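Local coordinates for protein pectinesterase inhibitor 1 (Arabidopsis thaliana, PDB 1X91) that inhibits pectin methylesterase from flowers, siliques and leaves, at residues D13-P18 against C140-V145; T40-T45 against G84-A89; D113-D118 against S127-N132; S9-K14 against K23-K28; T50-K55 against D77-A82. The protein carries 1 engineered substitution. One frame throughout, in Å; residues are numbered along the deposited sequence. Where two conformers were deposited one is given.

Contact 1: D13-P18 against C140-V145; sequences DKTLNP and CGIALV
V145 meets the chain just before helix 18-27 with both of its methyls. CG1 lies against the bent end of K14, 3.9 Å from K14 CE, while CG2 sits 3.8 Å from K14 O, close to K14 CB as well. The lysine chain runs across the valine at about a right angle and then folds back through two kinks (chi3 -79°, chi4 -70°), a curl that brings K14 NZ to 2.8 Å from D13 OD1. This salt bridge uses the syn lone pair of the carboxylate oxygen and leaves the aliphatic middle of K14 against the helix. T15 turns OG1 in between its own N and carbonyl carbon (chi1 68°), where it bonds to C12 O, and its CG2 faces I142 CG1 at 4.1 Å. An alanine in place of V145 is likely to strip the flank of K14 of its apolar support and open a gap beneath the loop. One water links the two backbones, donating to G141 O at 2.9 Å and, at a longer 3.3 Å, to K14 O. N17 caps the next helix by bonding F20 N. The loop is part of what is probably the N-terminal alpha-hairpin extension of the PMEI family, here docked on helix 127-149 of the four-helix bundle.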
# COMPACT_ATOMS: atom_id res chain seq x y z
N ASP A 13 0.67 15.94 -6.74
CA ASP A 13 -0.50 16.79 -6.50
C ASP A 13 -1.85 16.07 -6.55
O ASP A 13 -2.87 16.62 -6.13
CB ASP A 13 -0.48 18.06 -7.39
CG ASP A 13 -0.43 17.79 -8.88
OD1 ASP A 13 -0.80 16.68 -9.36
OD2 ASP A 13 -0.02 18.67 -9.70
N LYS A 14 -1.83 14.82 -7.00
CA LYS A 14 -3.03 14.01 -7.14
C LYS A 14 -3.20 12.97 -6.03
O LYS A 14 -4.09 12.10 -6.12
CB LYS A 14 -3.00 13.37 -8.50
CG LYS A 14 -3.28 14.36 -9.63
CD LYS A 14 -3.03 13.77 -10.98
CE LYS A 14 -1.54 13.74 -11.35
NZ LYS A 14 -0.92 15.09 -11.63
N THR A 15 -2.42 13.10 -4.97
CA THR A 15 -2.44 12.18 -3.81
C THR A 15 -2.91 12.83 -2.51
O THR A 15 -2.93 14.04 -2.40
CB THR A 15 -1.01 11.56 -3.61
OG1 THR A 15 -0.08 12.56 -3.18
CG2 THR A 15 -0.46 11.05 -4.92
N LEU A 16 -3.30 12.01 -1.52
CA LEU A 16 -3.77 12.49 -0.22
C LEU A 16 -2.69 13.00 0.70
O LEU A 16 -2.95 13.85 1.56
CB LEU A 16 -4.54 11.38 0.54
CG LEU A 16 -6.07 11.28 0.36
CD1 LEU A 16 -6.55 11.31 -1.06
CD2 LEU A 16 -6.54 10.00 1.06
N ASN A 17 -1.46 12.51 0.50
CA ASN A 17 -0.33 12.99 1.27
C ASN A 17 0.73 13.32 0.23
O ASN A 17 1.59 12.49 -0.12
CB ASN A 17 0.14 11.95 2.31
CG ASN A 17 1.06 12.53 3.29
OD1 ASN A 17 1.82 13.45 2.98
ND2 ASN A 17 1.04 12.00 4.52
N PRO A 18 0.66 14.52 -0.33
CA PRO A 18 1.71 14.92 -1.27
C PRO A 18 3.08 14.93 -0.62
O PRO A 18 4.02 14.59 -1.35
CB PRO A 18 1.21 16.29 -1.81
CG PRO A 18 -0.25 16.14 -1.71
CD PRO A 18 -0.43 15.51 -0.28
N CYS A 140 -0.29 2.92 -2.23
CA CYS A 140 -1.36 2.52 -3.16
C CYS A 140 -1.94 3.72 -3.90
O CYS A 140 -2.22 3.63 -5.10
CB CYS A 140 -2.49 1.72 -2.48
SG CYS A 140 -2.07 0.09 -1.85
N GLY A 141 -2.10 4.83 -3.20
CA GLY A 141 -2.62 6.06 -3.81
C GLY A 141 -1.73 6.52 -4.95
O GLY A 141 -2.24 6.86 -6.02
N ILE A 142 -0.41 6.45 -4.78
CA ILE A 142 0.53 6.78 -5.82
C ILE A 142 0.39 5.81 -7.00
O ILE A 142 0.34 6.20 -8.16
CB ILE A 142 2.00 6.82 -5.29
CG1 ILE A 142 2.16 7.93 -4.25
CG2 ILE A 142 2.96 7.02 -6.45
CD1 ILE A 142 3.45 7.87 -3.45
N ALA A 143 0.31 4.51 -6.71
CA ALA A 143 0.19 3.50 -7.74
C ALA A 143 -1.12 3.65 -8.53
O ALA A 143 -1.18 3.28 -9.69
CB ALA A 143 0.25 2.08 -7.12
N LEU A 144 -2.19 4.11 -7.90
CA LEU A 144 -3.45 4.33 -8.60
C LEU A 144 -3.33 5.45 -9.60
O LEU A 144 -3.84 5.35 -10.72
CB LEU A 144 -4.57 4.65 -7.60
CG LEU A 144 -5.03 3.50 -6.68
CD1 LEU A 144 -6.03 4.06 -5.69
CD2 LEU A 144 -5.61 2.43 -7.57
N VAL A 145 -2.63 6.49 -9.23
CA VAL A 145 -2.46 7.60 -10.15
C VAL A 145 -1.60 7.17 -11.35
O VAL A 145 -1.94 7.41 -12.50
CB VAL A 145 -1.83 8.81 -9.42
CG1 VAL A 145 -1.59 9.97 -10.40
CG2 VAL A 145 -2.72 9.27 -8.32
O HOH W 1 -3.96 9.03 -5.05

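Contact 2: T40-T45 against G84-A89; sequences TTLDST and GNLEEA
T41 O is gripped twice by T45: the hydroxyl OG1 donates to it at 2.8 Å and the backbone N of T45 reaches the same T41 O at 3.1 Å. The two donors come from opposite faces of the carbonyl plane, OG1 rising 39° out of it at a C=O...donor angle of 136°. Tying the hydroxyl back along its own helix fixes the rotation of T45 and leaves CG2, the branch anti to the backbone N, to reach across to L86. There it touches L86 CD1 at 3.8 Å, the two side chains meeting at about a right angle. The segments 40-45 and 84-89, on helices 34-62 and 66-94, run antiparallel at 163° with their axes 10.5 Å apart, as neighbours in a four-helix bundle. L42 fills the next layer with both methyls: CD2 meets L86 CD2 at 4.1 Å, and CD1 rests on A89, 4.2 Å from A89 CB. A serine at T45 would probably leave a gap where the methyl now fits between L86 and C140 of helix 127-149. L42 also reaches M101 on helix 98-119, and T41 packs on I146 of helix 127-149.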
# COMPACT_ATOMS: atom_id res chain seq x y z
N THR A 40 8.32 -0.10 -9.59
CA THR A 40 9.06 0.16 -8.34
C THR A 40 8.13 0.56 -7.22
O THR A 40 8.41 0.23 -6.06
CB THR A 40 10.21 1.16 -8.45
OG1 THR A 40 9.71 2.38 -8.98
CG2 THR A 40 11.32 0.68 -9.39
N THR A 41 7.02 1.20 -7.50
CA THR A 41 6.06 1.55 -6.49
C THR A 41 5.39 0.31 -5.91
O THR A 41 5.24 0.20 -4.70
CB THR A 41 5.04 2.55 -7.02
OG1 THR A 41 5.71 3.75 -7.51
CG2 THR A 41 4.13 3.02 -5.91
N LEU A 42 4.97 -0.59 -6.78
CA LEU A 42 4.43 -1.87 -6.33
C LEU A 42 5.44 -2.63 -5.48
O LEU A 42 5.07 -3.25 -4.46
CB LEU A 42 3.92 -2.70 -7.52
CG LEU A 42 2.62 -2.29 -8.14
CD1 LEU A 42 2.26 -3.30 -9.24
CD2 LEU A 42 1.50 -2.23 -7.11
N ASP A 43 6.70 -2.63 -5.87
CA ASP A 43 7.72 -3.31 -5.09
C ASP A 43 7.73 -2.79 -3.68
O ASP A 43 7.76 -3.55 -2.72
CB ASP A 43 9.10 -3.12 -5.72
CG ASP A 43 9.30 -3.88 -7.03
OD1 ASP A 43 8.55 -4.86 -7.35
OD2 ASP A 43 10.28 -3.58 -7.79
N SER A 44 7.73 -1.47 -3.51
CA SER A 44 7.82 -0.92 -2.16
C SER A 44 6.58 -1.29 -1.36
O SER A 44 6.64 -1.54 -0.13
CB SER A 44 7.96 0.61 -2.24
OG SER A 44 9.21 0.98 -2.83
N THR A 45 5.44 -1.26 -2.01
CA THR A 45 4.16 -1.50 -1.37
C THR A 45 4.11 -2.94 -0.90
O THR A 45 3.75 -3.20 0.28
CB THR A 45 2.98 -1.24 -2.34
OG1 THR A 45 3.06 0.06 -2.97
CG2 THR A 45 1.67 -1.21 -1.54
N GLY A 84 -2.17 -10.71 -1.64
CA GLY A 84 -2.67 -11.36 -2.84
C GLY A 84 -3.09 -10.40 -3.91
O GLY A 84 -2.84 -10.63 -5.09
N ASN A 85 -3.75 -9.32 -3.49
CA ASN A 85 -4.20 -8.29 -4.43
C ASN A 85 -3.02 -7.63 -5.06
O ASN A 85 -3.05 -7.39 -6.28
CB ASN A 85 -5.16 -7.28 -3.79
CG ASN A 85 -6.52 -7.89 -3.53
OD1 ASN A 85 -7.01 -8.64 -4.35
ND2 ASN A 85 -7.13 -7.57 -2.40
N LEU A 86 -1.94 -7.39 -4.32
CA LEU A 86 -0.76 -6.75 -4.94
C LEU A 86 -0.02 -7.70 -5.86
O LEU A 86 0.51 -7.28 -6.88
CB LEU A 86 0.17 -6.17 -3.87
CG LEU A 86 -0.39 -5.03 -3.06
CD1 LEU A 86 0.46 -4.84 -1.77
CD2 LEU A 86 -0.41 -3.73 -3.83
N GLU A 87 -0.07 -9.00 -5.57
CA GLU A 87 0.50 -10.03 -6.46
C GLU A 87 -0.23 -9.96 -7.81
O GLU A 87 0.41 -10.01 -8.84
CB GLU A 87 0.44 -11.40 -5.85
CG GLU A 87 1.40 -11.49 -4.65
CD GLU A 87 1.37 -12.81 -3.88
OE1 GLU A 87 0.32 -13.48 -3.89
OE2 GLU A 87 2.40 -13.14 -3.23
N GLU A 88 -1.57 -9.87 -7.76
CA GLU A 88 -2.36 -9.78 -9.01
C GLU A 88 -2.09 -8.47 -9.72
O GLU A 88 -2.00 -8.44 -10.95
CB GLU A 88 -3.82 -9.93 -8.68
CG GLU A 88 -4.22 -11.34 -8.24
CD GLU A 88 -3.84 -12.39 -9.22
OE1 GLU A 88 -4.02 -12.18 -10.42
OE2 GLU A 88 -3.29 -13.44 -8.80
N ALA A 89 -1.90 -7.41 -8.95
CA ALA A 89 -1.60 -6.11 -9.54
C ALA A 89 -0.32 -6.23 -10.38
O ALA A 89 -0.25 -5.73 -11.51
CB ALA A 89 -1.42 -5.07 -8.46

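Contact 3: D113-D118 against S127-N132; sequences DTCLDD and SSVVNN
L116 meets a flat group of the other helix, the peptide carbonyl of V130, with a methyl: L116 CD2 lies 3.8 Å from V130 O, and no planar side chain takes part on either helix. The same methyl also leans on V130 CG1 at 4.1 Å, so one methyl touches both the side chain and the backbone oxygen of V130, the two side chains crossing at about a right angle. L116 sets out alongside the neighbour, and its end then closes on it, with CG anti to the carbonyl carbon (chi1 -79°). Next to it in sequence, C115 SG touches V129 CG1 at 3.8 Å. That sulfur stands anti to its N (chi1 180°), which carries it inward to its disulfide with C75 on helix 66-94, beside the ring of Y79. V129 in turn packs on L56 and I59 of helix 34-62, so a single sulfur-to-methyl contact lies where all four helices come together. The start of helix 127-149 is held by D126, whose OD2 takes bonds from V129 N and S128 OG. N131 points away from helix 98-119, in keeping with its being a predicted N-glycosylation site, though no glycan is present. This is the end of a four-helix bundle where two consecutive helices, joined by a short loop, pack together and a disulfide ties one of them to a third.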
# COMPACT_ATOMS: atom_id res chain seq x y z
N ASP A 113 -6.73 0.42 4.79
CA ASP A 113 -7.67 1.38 5.39
C ASP A 113 -8.50 0.67 6.45
O ASP A 113 -8.79 1.25 7.52
CB ASP A 113 -8.59 1.96 4.30
CG ASP A 113 -8.81 3.48 4.40
OD1 ASP A 113 -8.35 4.14 5.36
OD2 ASP A 113 -9.43 4.09 3.48
N THR A 114 -8.86 -0.57 6.16
CA THR A 114 -9.69 -1.37 7.07
C THR A 114 -8.89 -1.71 8.32
O THR A 114 -9.41 -1.58 9.42
CB THR A 114 -10.16 -2.64 6.42
OG1 THR A 114 -11.07 -2.36 5.35
CG2 THR A 114 -10.94 -3.54 7.43
N CYS A 115 -7.62 -2.10 8.15
CA CYS A 115 -6.74 -2.27 9.30
C CYS A 115 -6.71 -1.02 10.16
O CYS A 115 -6.89 -1.09 11.39
CB CYS A 115 -5.33 -2.69 8.86
SG CYS A 115 -4.21 -2.89 10.32
N LEU A 116 -6.55 0.15 9.55
CA LEU A 116 -6.53 1.40 10.31
C LEU A 116 -7.83 1.59 11.08
O LEU A 116 -7.84 1.97 12.26
CB LEU A 116 -6.34 2.57 9.38
CG LEU A 116 -4.91 2.76 8.95
CD1 LEU A 116 -4.86 3.74 7.79
CD2 LEU A 116 -4.07 3.21 10.17
N ASP A 117 -8.96 1.30 10.44
CA ASP A 117 -10.27 1.37 11.12
C ASP A 117 -10.46 0.28 12.21
O ASP A 117 -11.16 0.50 13.20
CB ASP A 117 -11.40 1.30 10.08
CG ASP A 117 -11.49 2.57 9.20
OD1 ASP A 117 -10.92 3.61 9.56
OD2 ASP A 117 -12.15 2.59 8.13
N ASP A 118 -9.84 -0.88 12.05
CA ASP A 118 -9.96 -1.97 13.01
C ASP A 118 -9.20 -1.65 14.30
O ASP A 118 -9.56 -2.21 15.36
CB ASP A 118 -9.36 -3.28 12.48
CG ASP A 118 -10.21 -3.99 11.42
OD1 ASP A 118 -11.45 -3.91 11.44
OD2 ASP A 118 -9.68 -4.75 10.58
N SER A 127 2.48 1.44 17.00
CA SER A 127 2.71 2.53 16.07
C SER A 127 3.19 2.05 14.70
O SER A 127 2.86 2.71 13.69
CB SER A 127 3.67 3.58 16.66
OG SER A 127 4.95 3.01 16.82
N SER A 128 3.96 0.96 14.64
CA SER A 128 4.45 0.45 13.35
C SER A 128 3.27 -0.09 12.53
O SER A 128 3.23 0.08 11.31
CB SER A 128 5.57 -0.60 13.51
OG SER A 128 5.02 -1.84 13.83
N VAL A 129 2.29 -0.75 13.16
CA VAL A 129 1.11 -1.17 12.42
C VAL A 129 0.38 0.05 11.86
O VAL A 129 0.00 0.05 10.67
CB VAL A 129 0.15 -2.04 13.29
CG1 VAL A 129 -1.18 -2.31 12.55
CG2 VAL A 129 0.82 -3.34 13.72
N VAL A 130 0.17 1.08 12.66
CA VAL A 130 -0.58 2.26 12.20
C VAL A 130 0.22 2.97 11.11
O VAL A 130 -0.32 3.32 10.07
CB VAL A 130 -0.84 3.24 13.39
CG1 VAL A 130 -1.35 4.60 12.89
CG2 VAL A 130 -1.79 2.61 14.37
N ASN A 131 1.52 3.12 11.33
CA ASN A 131 2.35 3.92 10.43
C ASN A 131 2.53 3.17 9.12
O ASN A 131 2.44 3.78 8.09
CB ASN A 131 3.70 4.24 11.05
CG ASN A 131 3.60 5.22 12.21
OD1 ASN A 131 2.54 5.82 12.44
ND2 ASN A 131 4.68 5.35 12.98
N ASN A 132 2.80 1.87 9.17
CA ASN A 132 2.90 1.07 7.94
C ASN A 132 1.59 1.04 7.18
O ASN A 132 1.60 1.02 5.95
CB ASN A 132 3.38 -0.35 8.19
CG ASN A 132 4.87 -0.44 8.46
OD1 ASN A 132 5.57 0.57 8.57
ND2 ASN A 132 5.38 -1.68 8.56

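Contact 4: S9-K14 against K23-K28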
# COMPACT_ATOMS: atom_id res chain seq x y z
N SER A 9 7.13 14.08 -12.67
CA SER A 9 7.72 15.23 -11.97
C SER A 9 6.72 16.06 -11.16
O SER A 9 7.16 16.85 -10.29
CB SER A 9 8.53 16.14 -12.92
OG SER A 9 7.68 16.86 -13.82
N THR A 10 5.42 15.92 -11.46
CA THR A 10 4.37 16.65 -10.75
C THR A 10 3.24 15.80 -10.20
O THR A 10 2.29 16.35 -9.63
CB THR A 10 3.75 17.77 -11.62
OG1 THR A 10 3.15 17.23 -12.82
CG2 THR A 10 4.84 18.75 -12.12
N ILE A 11 3.34 14.48 -10.32
CA ILE A 11 2.24 13.57 -9.96
C ILE A 11 1.72 13.60 -8.50
O ILE A 11 0.63 13.16 -8.19
CB ILE A 11 2.72 12.14 -10.33
CG1 ILE A 11 1.54 11.20 -10.60
CG2 ILE A 11 3.62 11.56 -9.21
CD1 ILE A 11 1.98 9.81 -11.02
N CYS A 12 2.52 14.14 -7.59
CA CYS A 12 2.18 14.13 -6.21
C CYS A 12 0.99 14.97 -5.87
O CYS A 12 0.34 14.73 -4.87
CB CYS A 12 3.40 14.50 -5.38
SG CYS A 12 4.64 13.17 -5.50
N ASP A 13 0.67 15.94 -6.74
CA ASP A 13 -0.50 16.79 -6.50
C ASP A 13 -1.85 16.07 -6.55
O ASP A 13 -2.87 16.62 -6.13
CB ASP A 13 -0.48 18.06 -7.39
CG ASP A 13 -0.43 17.79 -8.88
OD1 ASP A 13 -0.80 16.68 -9.36
OD2 ASP A 13 -0.02 18.67 -9.70
N LYS A 14 -1.83 14.82 -7.00
CA LYS A 14 -3.03 14.01 -7.14
C LYS A 14 -3.20 12.97 -6.03
O LYS A 14 -4.09 12.10 -6.12
CB LYS A 14 -3.00 13.37 -8.50
CG LYS A 14 -3.28 14.36 -9.63
CD LYS A 14 -3.03 13.77 -10.98
CE LYS A 14 -1.54 13.74 -11.35
NZ LYS A 14 -0.92 15.09 -11.63
N LYS A 23 8.52 12.83 -0.92
CA LYS A 23 9.59 12.12 -0.30
C LYS A 23 9.91 10.84 -1.06
O LYS A 23 11.06 10.54 -1.36
CB LYS A 23 9.25 11.84 1.15
CG LYS A 23 10.29 11.03 1.95
CD LYS A 23 9.83 10.70 3.37
CE LYS A 23 10.20 11.73 4.36
NZ LYS A 23 10.07 11.23 5.78
N PHE A 24 8.87 10.08 -1.34
CA PHE A 24 9.04 8.79 -2.00
C PHE A 24 9.68 8.92 -3.38
O PHE A 24 10.67 8.20 -3.71
CB PHE A 24 7.68 8.08 -2.05
CG PHE A 24 7.70 6.72 -2.71
CD1 PHE A 24 8.30 5.66 -2.07
CD2 PHE A 24 7.16 6.56 -3.97
CE1 PHE A 24 8.32 4.38 -2.67
CE2 PHE A 24 7.17 5.28 -4.57
CZ PHE A 24 7.79 4.20 -3.92
N LEU A 25 9.19 9.83 -4.22
CA LEU A 25 9.69 9.89 -5.58
C LEU A 25 11.09 10.49 -5.63
O LEU A 25 11.91 10.10 -6.47
CB LEU A 25 8.77 10.65 -6.48
CG LEU A 25 7.34 10.08 -6.60
CD1 LEU A 25 6.50 10.90 -7.51
CD2 LEU A 25 7.38 8.63 -7.11
N ASN A 26 11.38 11.43 -4.73
CA ASN A 26 12.74 11.95 -4.68
C ASN A 26 13.75 10.97 -4.10
O ASN A 26 14.86 10.83 -4.63
CB ASN A 26 12.80 13.27 -3.93
CG ASN A 26 12.20 14.36 -4.73
OD1 ASN A 26 12.82 14.83 -5.71
ND2 ASN A 26 10.98 14.74 -4.40
N THR A 27 13.36 10.28 -3.03
CA THR A 27 14.27 9.36 -2.33
C THR A 27 14.72 8.27 -3.27
O THR A 27 15.88 7.80 -3.19
CB THR A 27 13.60 8.76 -1.07
OG1 THR A 27 13.43 9.77 -0.09
CG2 THR A 27 14.55 7.74 -0.36
N LYS A 28 13.82 7.87 -4.17
CA LYS A 28 14.07 6.80 -5.13
C LYS A 28 14.32 7.25 -6.58
O LYS A 28 14.24 6.45 -7.54
CB LYS A 28 12.93 5.78 -5.05
CG LYS A 28 12.90 5.09 -3.67
CD LYS A 28 11.61 4.39 -3.36
CE LYS A 28 11.51 3.05 -4.11
NZ LYS A 28 12.57 2.10 -3.65
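The apolar part of the contact gathers on one atom, CD1 of L25. I11 CG2 presses on L25 CD1 at 3.4 Å, tighter than usual van der Waals contact, the two side chains crossing at about a right angle. The isoleucine torsion (chi1 -155°) sends CG1 anti to its N and leaves CG2 squeezed between N and carbonyl carbon, facing the leucine. C12 SG stands 3.6 Å from the same L25 CD1, so this methyl is wedged against both a branch and a sulfur. The covalent part is the disulfide from C12 to C21, which staples the N-terminal turn to helix 18-27 one helical turn before L25. The polar part stays within each segment. K14 N bonds to I11 O at 3.2 Å, closing the turn behind the two apolar residues. On the helix, T27 OG1 donates to K23 O at 2.8 Å from above the carbonyl plane, and T27 N approaches that oxygen from the other face at 2.9 Å. Beneath this hairpin lies the bundle: I11 reaches V145, I146 and M149 on helix 127-149, L25 touches L37 on helix 34-62, and F24 lies against T41, S44 and L139, spanning both helices.

Contact 5: T50-K55 against D77-A82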
# COMPACT_ATOMS: atom_id res chain seq x y z
N THR A 50 4.28 -7.06 3.43
CA THR A 50 4.88 -8.28 3.93
C THR A 50 5.53 -8.05 5.31
O THR A 50 5.38 -8.85 6.23
CB THR A 50 5.89 -8.79 2.91
OG1 THR A 50 5.18 -9.14 1.72
CG2 THR A 50 6.48 -10.12 3.36
N GLN A 51 6.24 -6.95 5.45
CA GLN A 51 6.84 -6.61 6.75
C GLN A 51 5.74 -6.44 7.80
O GLN A 51 5.92 -6.82 8.98
CB GLN A 51 7.63 -5.33 6.63
CG GLN A 51 8.90 -5.42 5.75
CD GLN A 51 9.31 -4.09 5.11
OE1 GLN A 51 8.84 -3.03 5.51
NE2 GLN A 51 10.22 -4.15 4.15
N THR A 52 4.63 -5.83 7.42
CA THR A 52 3.55 -5.52 8.36
C THR A 52 2.86 -6.77 8.81
O THR A 52 2.52 -6.90 10.01
CB THR A 52 2.53 -4.53 7.74
OG1 THR A 52 3.24 -3.35 7.34
CG2 THR A 52 1.55 -4.06 8.80
N LEU A 53 2.60 -7.70 7.89
CA LEU A 53 2.08 -9.02 8.28
C LEU A 53 2.98 -9.69 9.35
O LEU A 53 2.46 -10.17 10.37
CB LEU A 53 1.89 -9.92 7.04
CG LEU A 53 1.26 -11.28 7.28
CD1 LEU A 53 -0.15 -11.16 7.89
CD2 LEU A 53 1.16 -12.04 5.96
N LYS A 54 4.28 -9.65 9.14
CA LYS A 54 5.22 -10.20 10.11
C LYS A 54 5.17 -9.50 11.46
O LYS A 54 5.17 -10.17 12.49
CB LYS A 54 6.61 -10.21 9.53
CG LYS A 54 6.74 -11.32 8.50
NZ LYS A 54 6.31 -15.07 7.23
N LYS A 55 5.10 -8.18 11.45
CA LYS A 55 5.00 -7.41 12.67
C LYS A 55 3.72 -7.77 13.41
O LYS A 55 3.74 -7.96 14.62
CB LYS A 55 5.01 -5.91 12.37
CG LYS A 55 4.88 -5.00 13.60
CE LYS A 55 6.87 -4.11 15.52
N ASP A 77 -5.82 -10.73 8.43
CA ASP A 77 -6.69 -11.19 7.35
C ASP A 77 -6.65 -10.16 6.23
O ASP A 77 -6.57 -10.54 5.05
CB ASP A 77 -8.10 -11.41 7.84
CG ASP A 77 -8.20 -12.54 8.85
OD1 ASP A 77 -7.29 -13.37 8.95
OD2 ASP A 77 -9.19 -12.66 9.57
N GLU A 78 -6.73 -8.88 6.56
CA GLU A 78 -6.73 -7.82 5.53
C GLU A 78 -5.41 -7.80 4.79
O GLU A 78 -5.38 -7.59 3.56
CB GLU A 78 -7.02 -6.45 6.15
CG GLU A 78 -8.44 -6.34 6.72
CD GLU A 78 -9.52 -6.47 5.66
OE1 GLU A 78 -9.30 -6.05 4.53
OE2 GLU A 78 -10.58 -7.06 5.95
N TYR A 79 -4.29 -7.99 5.49
CA TYR A 79 -3.00 -7.98 4.87
C TYR A 79 -2.71 -9.22 4.02
O TYR A 79 -2.04 -9.11 3.00
CB TYR A 79 -1.86 -7.67 5.87
CG TYR A 79 -1.70 -6.16 6.03
CD1 TYR A 79 -2.12 -5.51 7.19
CD2 TYR A 79 -1.37 -5.35 4.94
CE1 TYR A 79 -2.03 -4.13 7.32
CE2 TYR A 79 -1.30 -3.96 5.06
CZ TYR A 79 -1.62 -3.37 6.29
OH TYR A 79 -1.56 -2.00 6.45
N GLU A 80 -3.19 -10.39 4.46
CA GLU A 80 -3.06 -11.58 3.64
C GLU A 80 -3.78 -11.34 2.27
O GLU A 80 -3.24 -11.63 1.22
CB GLU A 80 -3.56 -12.82 4.35
CG GLU A 80 -2.69 -13.21 5.54
CD GLU A 80 -3.18 -14.43 6.28
OE1 GLU A 80 -4.40 -14.70 6.26
OE2 GLU A 80 -2.32 -15.07 6.92
N SER A 81 -4.94 -10.73 2.34
CA SER A 81 -5.73 -10.43 1.15
C SER A 81 -5.05 -9.33 0.36
O SER A 81 -4.98 -9.40 -0.87
CB SER A 81 -7.15 -10.01 1.54
OG SER A 81 -7.89 -11.14 1.98
N ALA A 82 -4.54 -8.32 1.04
CA ALA A 82 -3.90 -7.23 0.33
C ALA A 82 -2.67 -7.71 -0.42
O ALA A 82 -2.41 -7.28 -1.54
CB ALA A 82 -3.54 -6.12 1.26
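Helix 50-55 and helix 77-82 lie side by side, antiparallel at 155° and their axes 9.7 Å apart, with the CA atoms of L53 and Y79 nearest each other. T52 sets its methyl over one face of the Y79 ring, 4.3 Å from the centroid to T52 CG2 and 25° off the ring normal: a CH-pi contact. The methyl is displaced toward the rim, which puts CG2 nearest to Y79 CE1, at 3.9 Å. Its partner branch is engaged too, since T52 OG1 bonds to R48 O on its own helix and to N132 ND2 on helix 127-149, which should hold the threonine's rotation. The pair, on helices 34-62 and 66-94, forms one side of the four-helix bundle. The Y79 hydroxyl shares a hydrogen bond with S133 OG of helix 127-149, while the tyrosine side chain also packs on A112, C115 and I136. Toward the outside, L53 swings CG anti to its backbone N (chi1 -176°), and both of its methyls close on one carbon, E80 CG, with L53 CD1 4.0 Å from it. The glutamate crosses the leucine at about a right angle and then runs on extended, carrying its carboxylate past L53.

In the fold
Contact 2 is wholly buried and nearest the middle of the chain; contact 5 sits further along the same two helices, 34-62 and 66-94, and mixes core with surface. Leucine and threonine methyls fill contact 2, whereas contact 5 adds an aromatic face and hydroxyls tied to helix 127-149. Contact 3 is about 11 Å from contact 5, centre to centre, and the two join through N132 with T52 and C115 with Y79. Contact 4 lies within the N-terminal region, buried around a disulfide; contact 1 docks that region on helix 127-149, which contact 3 also uses, and is more open, with a water joining the two backbones. They meet where V145 packs on I11. F24 links contact 4 to contact 2, on T41 and S44.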